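Local coordinates for acyl-CoA dehydrogenase (Bacillus anthracis, PDB 3OWA), which probably catalyses the FAD-dependent alpha,beta-dehydrogenation of an acyl-CoA thioester, the reaction of its enzyme family, at residues E370-D373 / Y374-D377. Sequence-based numbering, arbitrary orientation.
Sequences EVLD and YTVD
Tyr374 meets the preceding helical turn through its CB, 3.6 Å from Glu370 O, while its ring extends off the helix toward helix 305-336; there Lys317 makes a cation-pi contact with the ring, Met314 touches the side chain, and Asn313 ND2 hydrogen-bonds the OH at its far end. The carboxylate of Asp373 also points off the neighbouring turn, toward Arg405, which forms a salt bridge with OD1; a glycerol, probably from the crystallisation liquor, hydrogen-bonds OD2.

Backbone bonds from Tyr374 N to Glu370 O, Thr375 N to Val371 O and Asp377 N to Asp373 O extend the i to i+4 ladder. The Leu372 carbonyl is used twice. Val376 N approaches its oxygen at 2.9 Å and almost in line with the C=O bond, at a C=O...N angle of 168°. The second donor, Thr375 OG1, arrives at 3.0 Å from the flank, the C=O...O angle being 109°. A chi1 of 67° sets that hydroxyl between the backbone N and the carbonyl carbon of its own residue, folding it back onto the helix. Its methyl, CG2, lies 4.1 Å from Val371 CG1, and Leu372 CD1 passes OG1 at 3.6 Å.

On the same side of the helix, Leu372 CD1 packs obliquely against Val376 CG1 at 3.7 Å. Both residues also touch Ser401 of helix 393-401, within the mainly helical C-terminal domain of the acyl-CoA dehydrogenase fold. Asp377 OD1 forms salt bridges with Arg402 and Arg405 of the second subunit.

Chemically, the buried threonine hydroxyl donates its hydrogen within its own helix, so it needs no other acceptor as Thr375 packs against Ala280, Ala283 and Met314, whereas the aspartates probably owe much of their charge compensation to arginines, partly across the dimer interface.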
loop_
_atom_site.group_PDB
_atom_site.type_symbol
_atom_site.label_atom_id
_atom_site.label_comp_id
_atom_site.label_asym_id
_atom_site.label_seq_id
_atom_site.Cartn_x
_atom_site.Cartn_y
_atom_site.Cartn_z
ATOM N N GLU A 370 7.567 -5.659 -2.856
ATOM C CA GLU A 370 6.154 -5.822 -2.434
ATOM C C GLU A 370 5.978 -6.361 -1.026
ATOM O O GLU A 370 5.058 -5.969 -0.312
ATOM C CB GLU A 370 5.356 -6.697 -3.437
ATOM C CG GLU A 370 5.294 -5.968 -4.753
ATOM C CD GLU A 370 4.277 -6.555 -5.730
ATOM O OE1 GLU A 370 3.969 -7.767 -5.644
ATOM O OE2 GLU A 370 3.801 -5.798 -6.610
ATOM N N VAL A 371 6.840 -7.255 -0.607
ATOM C CA VAL A 371 6.813 -7.682 0.776
ATOM C C VAL A 371 7.159 -6.511 1.709
ATOM O O VAL A 371 6.528 -6.332 2.745
ATOM C CB VAL A 371 7.867 -8.862 0.986
ATOM C CG1 VAL A 371 8.170 -9.043 2.453
ATOM C CG2 VAL A 371 7.300 -10.177 0.408
ATOM N N LEU A 372 8.146 -5.683 1.337
ATOM C CA LEU A 372 8.511 -4.547 2.184
ATOM C C LEU A 372 7.335 -3.562 2.183
ATOM O O LEU A 372 6.957 -3.036 3.243
ATOM C CB LEU A 372 9.752 -3.826 1.657
ATOM C CG LEU A 372 10.128 -2.533 2.407
ATOM C CD1 LEU A 372 10.337 -2.789 3.874
ATOM C CD2 LEU A 372 11.303 -1.779 1.738
ATOM N N ASP A 373 6.736 -3.336 1.019
ATOM C CA ASP A 373 5.568 -2.429 0.941
ATOM C C ASP A 373 4.485 -2.851 1.989
ATOM O O ASP A 373 3.894 -2.013 2.705
ATOM C CB ASP A 373 5.014 -2.508 -0.488
ATOM C CG ASP A 373 3.797 -1.632 -0.715
ATOM O OD1 ASP A 373 3.942 -0.491 -1.204
ATOM O OD2 ASP A 373 2.667 -2.069 -0.405
ATOM N N TYR A 374 4.192 -4.135 2.039
ATOM C CA TYR A 374 3.191 -4.666 2.961
ATOM C C TYR A 374 3.673 -4.514 4.407
ATOM O O TYR A 374 2.891 -4.138 5.277
ATOM C CB TYR A 374 2.936 -6.165 2.637
ATOM C CG TYR A 374 2.057 -6.837 3.666
ATOM C CD1 TYR A 374 0.664 -6.745 3.570
ATOM C CD2 TYR A 374 2.618 -7.531 4.762
ATOM C CE1 TYR A 374 -0.175 -7.318 4.536
ATOM C CE2 TYR A 374 1.782 -8.102 5.741
ATOM C CZ TYR A 374 0.392 -8.015 5.595
ATOM O OH TYR A 374 -0.446 -8.557 6.552
ATOM N N THR A 375 4.932 -4.852 4.689
ATOM C CA THR A 375 5.418 -4.794 6.065
ATOM C C THR A 375 5.471 -3.370 6.629
ATOM O O THR A 375 5.137 -3.163 7.797
ATOM C CB THR A 375 6.797 -5.517 6.269
ATOM O OG1 THR A 375 7.796 -4.778 5.552
ATOM C CG2 THR A 375 6.758 -6.959 5.739
ATOM N N VAL A 376 5.836 -2.356 5.829
ATOM C CA VAL A 376 5.866 -1.010 6.403
ATOM C C VAL A 376 4.439 -0.506 6.548
ATOM O O VAL A 376 4.130 0.257 7.433
ATOM C CB VAL A 376 6.739 0.056 5.594
ATOM C CG1 VAL A 376 8.146 -0.371 5.591
ATOM C CG2 VAL A 376 6.273 0.179 4.124
ATOM N N ASP A 377 3.552 -0.952 5.686
ATOM C CA ASP A 377 2.190 -0.525 5.808
ATOM C C ASP A 377 1.536 -1.136 7.089
ATOM O O ASP A 377 0.748 -0.463 7.789
ATOM C CB ASP A 377 1.411 -0.935 4.576
ATOM C CG ASP A 377 -0.025 -0.469 4.647
ATOM O OD1 ASP A 377 -0.226 0.755 4.543
ATOM O OD2 ASP A 377 -0.955 -1.304 4.826
#